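Local coordinates for protein lysine cyclodeaminase (PDB 5YU3) that catalyses the NAD-dependent cyclisation of L-lysine to L-pipecolic acid with loss of ammonia, and probably also converts L-ornithine to L-proline, at residues A12-A17 / E313-A318; E177-R182 / V188-A193; L247-F252 / Q268-D273. All blocks are in the same frame, centred on the assembly; numbering follows the deposited sequence.

In the fold
Starting at the N terminus, helix 8-18 waits nearly the whole chain for its partner: interaction 1 closes a loop of almost three hundred residues when 12-17 meets 313-318, and joins helices next in sequence to the antiparallel neighbours 3-6 and 326-328 of the mixed sheet. Inside that loop the parallel NAD-binding sheet is built. Interaction 2 closes a short helix-to-strand connection there, setting 177-182 against the edge strand 189-192. Further along, in series with it, interaction 3 brings 268-273 back to 247-252, the helix end that runs into the other edge strand, 252-255. Both are nested within interaction 1, and none cross. Interactions 1 and 3 lie on opposite sides of the chain's centre, about 38 Å apart between centres.

Interaction 1: residues A12-A17 / E313-A318; sequences AEVVAA and EVFLEA
Val14 turns its CG1 methyl anti to the backbone N (chi1 166°), and Phe315 swings its ring to the side of its own backbone N (chi1 -86°); together these two torsions bring methyl and ring to one place. The contact is helix-to-helix packing in the ornithine cyclodeaminase/mu-crystallin fold, between helix 8-18 near the start of the chain and helix 305-321 near the end. Those helices are next in sequence to strands 3-6 and 326-328, so the first helix of the chain and its last one pack together, as the strands next to them pair in the mixed sheet. Leu316 packs on strand 3-6, and Leu343 of the second subunit packs on Val15.

One methyl carries the contact on the Val14 side. CG1 touches two residues three positions apart on the other helix. It lies 3.9 Å from CD1 of Phe315, coming at the ring on a slant. The CB of Phe315 does not aim across the gap; the length of the side chain is what carries the ring there. Ala318, by contrast, directs its CB at the valine, and its small size lets the backbones come close, with the CA atoms of Val14 and Ala318 6.6 Å apart.

All three residues are buried, and the contact is wholly apolar. Beyond it, Phe315 packs on Leu116 and Leu120 of helix 115-133, and Val14 also touches Leu324. The Phe315 side chain is about 13 Å from the bound proline, so this is packing away from the proline pocket. The shortest approach is that of Val14 CG1 to Ala318 CB, at 3.8 Å.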
loop_
_atom_site.group_PDB
_atom_site.type_symbol
_atom_site.label_atom_id
_atom_site.label_comp_id
_atom_site.label_asym_id
_atom_site.label_seq_id
_atom_site.Cartn_x
_atom_site.Cartn_y
_atom_site.Cartn_z
ATOM N N ALA A 12 7.188 14.983 16.954
ATOM C CA ALA A 12 6.864 16.035 17.918
ATOM C C ALA A 12 8.033 17.000 18.108
ATOM O O ALA A 12 7.836 18.218 18.207
ATOM C CB ALA A 12 6.460 15.406 19.251
ATOM N N GLU A 13 9.257 16.480 18.137
ATOM C CA GLU A 13 10.401 17.356 18.358
ATOM C C GLU A 13 10.681 18.216 17.139
ATOM O O GLU A 13 11.117 19.362 17.285
ATOM C CB GLU A 13 11.628 16.535 18.746
ATOM C CG GLU A 13 11.514 15.928 20.143
ATOM C CD GLU A 13 11.440 16.991 21.221
ATOM O OE1 GLU A 13 12.512 17.501 21.616
ATOM O OE2 GLU A 13 10.319 17.328 21.663
ATOM N N VAL A 14 10.426 17.701 15.933
ATOM C CA VAL A 14 10.586 18.531 14.743
ATOM C C VAL A 14 9.641 19.723 14.800
ATOM O O VAL A 14 10.047 20.869 14.575
ATOM C CB VAL A 14 10.368 17.704 13.462
ATOM C CG1 VAL A 14 10.199 18.640 12.266
ATOM C CG2 VAL A 14 11.565 16.771 13.220
ATOM N N VAL A 15 8.358 19.476 15.076
ATOM C CA VAL A 15 7.428 20.601 15.054
ATOM C C VAL A 15 7.668 21.512 16.253
ATOM O O VAL A 15 7.472 22.728 16.155
ATOM C CB VAL A 15 5.961 20.127 14.977
ATOM C CG1 VAL A 15 5.580 19.339 16.198
ATOM C CG2 VAL A 15 5.019 21.329 14.798
ATOM N N ALA A 16 8.113 20.961 17.383
ATOM C CA ALA A 16 8.415 21.814 18.533
ATOM C C ALA A 16 9.607 22.726 18.258
ATOM O O ALA A 16 9.571 23.915 18.595
ATOM C CB ALA A 16 8.666 20.966 19.784
ATOM N N ALA A 17 10.675 22.188 17.649
ATOM C CA ALA A 17 11.868 22.995 17.408
ATOM C C ALA A 17 11.624 24.055 16.340
ATOM O O ALA A 17 12.064 25.207 16.473
ATOM C CB ALA A 17 13.033 22.095 16.992
ATOM N N GLU A 313 9.294 14.949 2.783
ATOM C CA GLU A 313 10.623 15.494 2.514
ATOM C C GLU A 313 10.949 16.633 3.471
ATOM O O GLU A 313 12.088 16.761 3.931
ATOM C CB GLU A 313 10.715 15.970 1.067
ATOM C CG GLU A 313 12.119 16.324 0.606
ATOM C CD GLU A 313 13.028 15.108 0.488
ATOM O OE1 GLU A 313 12.508 13.973 0.384
ATOM O OE2 GLU A 313 14.266 15.294 0.491
ATOM N N VAL A 314 9.959 17.474 3.783
ATOM C CA VAL A 314 10.200 18.571 4.716
ATOM C C VAL A 314 10.556 18.030 6.096
ATOM O O VAL A 314 11.482 18.527 6.755
ATOM C CB VAL A 314 8.976 19.504 4.774
ATOM C CG1 VAL A 314 9.145 20.505 5.917
ATOM C CG2 VAL A 314 8.807 20.219 3.440
ATOM N N PHE A 315 9.833 17.005 6.554
ATOM C CA PHE A 315 10.143 16.387 7.838
ATOM C C PHE A 315 11.510 15.708 7.823
ATOM O O PHE A 315 12.269 15.810 8.792
ATOM C CB PHE A 315 9.063 15.371 8.212
ATOM C CG PHE A 315 7.889 15.977 8.919
ATOM C CD1 PHE A 315 7.922 16.184 10.288
ATOM C CD2 PHE A 315 6.765 16.370 8.212
ATOM C CE1 PHE A 315 6.836 16.749 10.945
ATOM C CE2 PHE A 315 5.676 16.941 8.863
ATOM C CZ PHE A 315 5.717 17.132 10.234
ATOM N N LEU A 316 11.832 14.979 6.753
ATOM C CA LEU A 316 13.110 14.268 6.728
ATOM C C LEU A 316 14.286 15.233 6.672
ATOM O O LEU A 316 15.348 14.945 7.239
ATOM C CB LEU A 316 13.165 13.309 5.538
ATOM C CG LEU A 316 12.177 12.149 5.581
ATOM C CD1 LEU A 316 12.442 11.195 4.425
ATOM C CD2 LEU A 316 12.228 11.423 6.925
ATOM N N GLU A 317 14.130 16.369 5.985
ATOM C CA GLU A 317 15.185 17.378 5.978
ATOM C C GLU A 317 15.451 17.896 7.386
ATOM O O GLU A 317 16.607 17.995 7.818
ATOM C CB GLU A 317 14.809 18.528 5.042
ATOM C CG GLU A 317 14.914 18.175 3.563
ATOM C CD GLU A 317 14.401 19.280 2.663
ATOM O OE1 GLU A 317 14.063 20.356 3.187
ATOM O OE2 GLU A 317 14.327 19.062 1.435
ATOM N N ALA A 318 14.385 18.235 8.117
ATOM C CA ALA A 318 14.550 18.723 9.484
ATOM C C ALA A 318 15.090 17.631 10.398
ATOM O O ALA A 318 15.949 17.895 11.248
ATOM C CB ALA A 318 13.223 19.269 10.016
#

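Interaction 2: residues E177-R182 / V188-A193; sequences ESFARR and VSVEIA
Val190 sets CG1 at the edge of the Phe179 ring, with CG2 also in contact with it, and the two side chains meet at about a right angle. Phe179 has CG anti to its own nitrogen (chi1 -175°), a conformation that sends the ring from the helix towards strand 189-192. CD2 then lies 4.0 Å from Val190 CG1, which is near the ring plane, while Val190 CG2 is 4.1 Å from CE2. The stem of the same valine rests on the next residue of the helix, with Val190 CB 4.0 Å from Ala180 CB.

At the other end Ile192 stretches out. Its CG1 lies beside the backbone N and its chain is extended beyond (chi2 170°), so CD1 reaches 3.8 Å from CG of Glu177, touching the aliphatic part of an acidic side chain.

This is the return half of a beta-alpha-beta crossover in the Rossmann-type NAD domain, leading from strand 165-169 to its parallel neighbour, the edge strand. Phe179 also packs on Ala150 and Leu154 of helix 148-160. Arg182 places NH1 at the phenyl edge, in the ring plane, and gives NH2 to Ser178 OG (2.9 Å) and to Thr146 O, in what is probably the glycine-rich nucleotide-binding turn.

Since carbon alone meets carbon here, helix and strand are held by apolar packing, with Phe179 buried and the Glu177, Ala180 and Ile192 end at the surface, while polar links run through Arg182 instead.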
loop_
_atom_site.group_PDB
_atom_site.type_symbol
_atom_site.label_atom_id
_atom_site.label_comp_id
_atom_site.label_asym_id
_atom_site.label_seq_id
_atom_site.Cartn_x
_atom_site.Cartn_y
_atom_site.Cartn_z
ATOM N N GLU A 177 -18.060 23.536 20.247
ATOM C CA GLU A 177 -17.761 24.345 21.426
ATOM C C GLU A 177 -16.301 24.237 21.846
ATOM O O GLU A 177 -15.767 25.180 22.433
ATOM C CB GLU A 177 -18.693 23.957 22.579
ATOM C CG GLU A 177 -20.074 24.611 22.436
ATOM C CD GLU A 177 -21.187 23.826 23.105
ATOM O OE1 GLU A 177 -22.332 23.857 22.591
ATOM O OE2 GLU A 177 -20.923 23.188 24.147
ATOM N N SER A 178 -15.633 23.126 21.533
ATOM C CA SER A 178 -14.223 22.981 21.873
ATOM C C SER A 178 -13.296 23.606 20.845
ATOM O O SER A 178 -12.079 23.658 21.080
ATOM C CB SER A 178 -13.861 21.501 22.031
ATOM O OG SER A 178 -13.860 20.848 20.767
ATOM N N PHE A 179 -13.823 24.070 19.707
ATOM C CA PHE A 179 -12.930 24.490 18.635
ATOM C C PHE A 179 -12.147 25.740 19.018
ATOM O O PHE A 179 -10.958 25.844 18.705
ATOM C CB PHE A 179 -13.695 24.719 17.327
ATOM C CG PHE A 179 -12.795 25.032 16.176
ATOM C CD1 PHE A 179 -11.949 24.047 15.662
ATOM C CD2 PHE A 179 -12.731 26.316 15.650
ATOM C CE1 PHE A 179 -11.089 24.334 14.621
ATOM C CE2 PHE A 179 -11.873 26.617 14.608
ATOM C CZ PHE A 179 -11.046 25.614 14.087
ATOM N N ALA A 180 -12.785 26.690 19.712
ATOM C CA ALA A 180 -12.089 27.928 20.051
ATOM C C ALA A 180 -10.804 27.658 20.833
ATOM O O ALA A 180 -9.777 28.296 20.578
ATOM C CB ALA A 180 -13.018 28.862 20.833
ATOM N N ARG A 181 -10.825 26.700 21.764
ATOM C CA ARG A 181 -9.600 26.409 22.510
ATOM C C ARG A 181 -8.532 25.796 21.611
ATOM O O ARG A 181 -7.346 26.116 21.741
ATOM C CB ARG A 181 -9.887 25.478 23.686
ATOM C CG ARG A 181 -8.659 25.232 24.558
ATOM C CD ARG A 181 -9.054 24.752 25.954
ATOM N NE ARG A 181 -7.908 24.609 26.861
ATOM C CZ ARG A 181 -6.981 23.660 26.773
ATOM N NH1 ARG A 181 -7.058 22.743 25.819
ATOM N NH2 ARG A 181 -5.982 23.622 27.648
ATOM N N ARG A 182 -8.924 24.894 20.709
ATOM C CA ARG A 182 -7.946 24.305 19.792
ATOM C C ARG A 182 -7.383 25.337 18.821
ATOM O O ARG A 182 -6.249 25.193 18.356
ATOM C CB ARG A 182 -8.588 23.143 19.022
ATOM C CG ARG A 182 -8.826 21.899 19.864
ATOM C CD ARG A 182 -9.481 20.785 19.043
ATOM N NE ARG A 182 -10.939 20.924 19.009
ATOM C CZ ARG A 182 -11.685 20.831 17.907
ATOM N NH1 ARG A 182 -11.122 20.597 16.724
ATOM N NH2 ARG A 182 -13.001 20.972 17.995
ATOM N N VAL A 188 -7.035 33.985 15.659
ATOM C CA VAL A 188 -8.260 34.275 14.914
ATOM C C VAL A 188 -9.443 34.026 15.840
ATOM O O VAL A 188 -9.625 32.911 16.344
ATOM C CB VAL A 188 -8.357 33.415 13.643
ATOM C CG1 VAL A 188 -9.675 33.688 12.910
ATOM C CG2 VAL A 188 -7.176 33.669 12.724
ATOM N N SER A 189 -10.252 35.060 16.082
ATOM C CA SER A 189 -11.372 34.888 16.996
ATOM C C SER A 189 -12.402 33.944 16.386
ATOM O O SER A 189 -12.668 33.983 15.181
ATOM C CB SER A 189 -12.019 36.234 17.326
ATOM O OG SER A 189 -12.515 36.828 16.149
ATOM N N VAL A 190 -12.982 33.095 17.227
ATOM C CA VAL A 190 -13.890 32.041 16.788
ATOM C C VAL A 190 -15.278 32.335 17.329
ATOM O O VAL A 190 -15.437 32.644 18.516
ATOM C CB VAL A 190 -13.400 30.660 17.253
ATOM C CG1 VAL A 190 -14.508 29.615 17.119
ATOM C CG2 VAL A 190 -12.156 30.265 16.473
ATOM N N GLU A 191 -16.278 32.217 16.466
ATOM C CA GLU A 191 -17.676 32.401 16.830
ATOM C C GLU A 191 -18.475 31.262 16.222
ATOM O O GLU A 191 -18.332 30.977 15.028
ATOM C CB GLU A 191 -18.188 33.757 16.326
ATOM C CG GLU A 191 -19.673 33.969 16.476
ATOM C CD GLU A 191 -20.107 35.351 16.010
ATOM O OE1 GLU A 191 -21.303 35.669 16.157
ATOM O OE2 GLU A 191 -19.256 36.113 15.494
ATOM N N ILE A 192 -19.276 30.583 17.041
ATOM C CA ILE A 192 -20.149 29.541 16.520
ATOM C C ILE A 192 -21.290 30.194 15.751
ATOM O O ILE A 192 -21.871 31.197 16.195
ATOM C CB ILE A 192 -20.670 28.652 17.662
ATOM C CG1 ILE A 192 -19.498 27.917 18.321
ATOM C CG2 ILE A 192 -21.718 27.666 17.146
ATOM C CD1 ILE A 192 -19.863 27.191 19.605
ATOM N N ALA A 193 -21.597 29.648 14.574
ATOM C CA ALA A 193 -22.616 30.229 13.708
ATOM C C ALA A 193 -23.219 29.129 12.851
ATOM O O ALA A 193 -22.511 28.213 12.413
ATOM C CB ALA A 193 -22.030 31.345 12.831
#

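Interaction 3: residues L247-F252 / Q268-D273; sequences LLERAF and QQLSAD
Leu248 fits its branched end between two consecutive residues of 268-273, one methyl meeting a glutamine and the branch point meeting a leucine. CD2 lies 3.5 Å from NE2 of Gln269 and 3.9 Å from its CB, so the methyl packs along the length of the glutamine, the two side chains crossing at about a right angle. CG of Leu248 is 4.1 Å from Leu270 CD1, a slanting approach in which Leu270 brings its end nearer than its CB direction alone would. Beside them, Glu249 CG touches Leu270 CD2 loosely, at 4.4 Å.

Leu248 does this with chi1 at -132°, an unusual, non-staggered conformation that may be strained or only loosely defined. The helix it stands on, 245-250, leads directly into strand 252-255 at the edge of the parallel, Rossmann-type sheet, and the loop after helix 258-264 folds back on it. With an alanine here, CD2 and CG would be missing, and Leu270 would probably lose most of its packing and the flank of Gln269 the methyl against it.

The glutamine's place is set from further out: NE2, which the Leu248 methyl touches, gives a hydrogen bond to Leu243 O, and the side chain touches Thr241. Leu243 in turn packs on Leu248. One residue earlier, Gln268 ties the loop down through OE1 to Gly239 N and NE2 to the carbonyl oxygens of Lys240 and Gly265, while Arg274 NH2 reaches back to Ala251 O.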
loop_
_atom_site.group_PDB
_atom_site.type_symbol
_atom_site.label_atom_id
_atom_site.label_comp_id
_atom_site.label_asym_id
_atom_site.label_seq_id
_atom_site.Cartn_x
_atom_site.Cartn_y
_atom_site.Cartn_z
ATOM N N LEU A 247 -24.911 25.333 -6.035
ATOM C CA LEU A 247 -23.704 26.119 -5.808
ATOM C C LEU A 247 -22.563 25.656 -6.713
ATOM O O LEU A 247 -21.890 26.470 -7.354
ATOM C CB LEU A 247 -23.315 26.008 -4.330
ATOM C CG LEU A 247 -22.373 27.010 -3.682
ATOM C CD1 LEU A 247 -22.600 27.019 -2.171
ATOM C CD2 LEU A 247 -20.926 26.649 -3.996
ATOM N N LEU A 248 -22.324 24.346 -6.763
ATOM C CA LEU A 248 -21.245 23.802 -7.585
ATOM C C LEU A 248 -21.400 24.201 -9.049
ATOM O O LEU A 248 -20.418 24.549 -9.721
ATOM C CB LEU A 248 -21.242 22.281 -7.453
ATOM C CG LEU A 248 -20.002 21.434 -7.188
ATOM C CD1 LEU A 248 -19.045 22.068 -6.192
ATOM C CD2 LEU A 248 -20.499 20.081 -6.680
ATOM N N GLU A 249 -22.631 24.154 -9.561
ATOM C CA GLU A 249 -22.871 24.473 -10.962
ATOM C C GLU A 249 -22.618 25.941 -11.270
ATOM O O GLU A 249 -22.334 26.276 -12.423
ATOM C CB GLU A 249 -24.300 24.078 -11.344
ATOM C CG GLU A 249 -24.508 22.569 -11.374
ATOM C CD GLU A 249 -25.949 22.168 -11.670
ATOM O OE1 GLU A 249 -26.878 22.927 -11.307
ATOM O OE2 GLU A 249 -26.151 21.083 -12.257
ATOM N N ARG A 250 -22.696 26.819 -10.271
ATOM C CA ARG A 250 -22.382 28.226 -10.481
ATOM C C ARG A 250 -20.917 28.560 -10.233
ATOM O O ARG A 250 -20.514 29.704 -10.466
ATOM C CB ARG A 250 -23.245 29.106 -9.570
ATOM C CG ARG A 250 -24.716 29.129 -9.932
ATOM C CD ARG A 250 -25.452 30.184 -9.111
ATOM N NE ARG A 250 -25.589 29.806 -7.702
ATOM C CZ ARG A 250 -26.531 28.986 -7.239
ATOM N NH1 ARG A 250 -27.419 28.456 -8.071
ATOM N NH2 ARG A 250 -26.595 28.695 -5.943
ATOM N N ALA A 251 -20.119 27.606 -9.762
ATOM C CA ALA A 251 -18.762 27.887 -9.321
ATOM C C ALA A 251 -17.740 27.601 -10.408
ATOM O O ALA A 251 -17.963 26.774 -11.301
ATOM C CB ALA A 251 -18.401 27.053 -8.084
ATOM N N PHE A 252 -16.600 28.293 -10.306
ATOM C CA PHE A 252 -15.365 27.879 -10.961
ATOM C C PHE A 252 -14.724 26.798 -10.099
ATOM O O PHE A 252 -14.352 27.073 -8.955
ATOM C CB PHE A 252 -14.433 29.083 -11.116
ATOM C CG PHE A 252 -13.050 28.742 -11.641
ATOM C CD1 PHE A 252 -12.840 28.541 -13.000
ATOM C CD2 PHE A 252 -11.963 28.665 -10.783
ATOM C CE1 PHE A 252 -11.578 28.248 -13.488
ATOM C CE2 PHE A 252 -10.682 28.368 -11.267
ATOM C CZ PHE A 252 -10.495 28.165 -12.620
ATOM N N GLN A 268 -17.816 14.460 -8.191
ATOM C CA GLN A 268 -18.790 13.393 -8.393
ATOM C C GLN A 268 -20.111 13.932 -8.906
ATOM O O GLN A 268 -20.830 13.229 -9.621
ATOM C CB GLN A 268 -19.078 12.656 -7.091
ATOM C CG GLN A 268 -17.978 11.802 -6.587
ATOM C CD GLN A 268 -18.331 11.288 -5.226
ATOM O OE1 GLN A 268 -19.031 10.281 -5.099
ATOM N NE2 GLN A 268 -17.893 12.005 -4.190
ATOM N N GLN A 269 -20.461 15.161 -8.523
ATOM C CA GLN A 269 -21.743 15.749 -8.888
ATOM C C GLN A 269 -21.725 16.413 -10.254
ATOM O O GLN A 269 -22.789 16.812 -10.740
ATOM C CB GLN A 269 -22.175 16.796 -7.851
ATOM C CG GLN A 269 -22.152 16.321 -6.409
ATOM C CD GLN A 269 -22.914 17.255 -5.489
ATOM O OE1 GLN A 269 -24.133 17.396 -5.603
ATOM N NE2 GLN A 269 -22.199 17.902 -4.570
ATOM N N LEU A 270 -20.560 16.557 -10.873
ATOM C CA LEU A 270 -20.406 17.396 -12.049
ATOM C C LEU A 270 -20.109 16.559 -13.283
ATOM O O LEU A 270 -19.467 15.507 -13.204
ATOM C CB LEU A 270 -19.276 18.408 -11.861
ATOM C CG LEU A 270 -19.488 19.488 -10.805
ATOM C CD1 LEU A 270 -18.280 20.386 -10.753
ATOM C CD2 LEU A 270 -20.761 20.280 -11.110
ATOM N N SER A 271 -20.582 17.043 -14.427
ATOM C CA SER A 271 -20.140 16.485 -15.692
ATOM C C SER A 271 -18.664 16.799 -15.878
ATOM O O SER A 271 -18.203 17.896 -15.552
ATOM C CB SER A 271 -20.952 17.054 -16.851
ATOM O OG SER A 271 -20.462 16.539 -18.073
ATOM N N ALA A 272 -17.918 15.823 -16.398
ATOM C CA ALA A 272 -16.474 15.978 -16.499
ATOM C C ALA A 272 -16.066 17.131 -17.408
ATOM O O ALA A 272 -14.979 17.688 -17.230
ATOM C CB ALA A 272 -15.842 14.674 -16.988
ATOM N N ASP A 273 -16.916 17.530 -18.362
ATOM C CA ASP A 273 -16.555 18.652 -19.223
ATOM C C ASP A 273 -16.794 20.009 -18.569
ATOM O O ASP A 273 -16.561 21.036 -19.217
ATOM C CB ASP A 273 -17.313 18.574 -20.562
ATOM C CG ASP A 273 -18.822 18.694 -20.400
ATOM O OD1 ASP A 273 -19.337 18.396 -19.309
ATOM O OD2 ASP A 273 -19.505 19.077 -21.375
#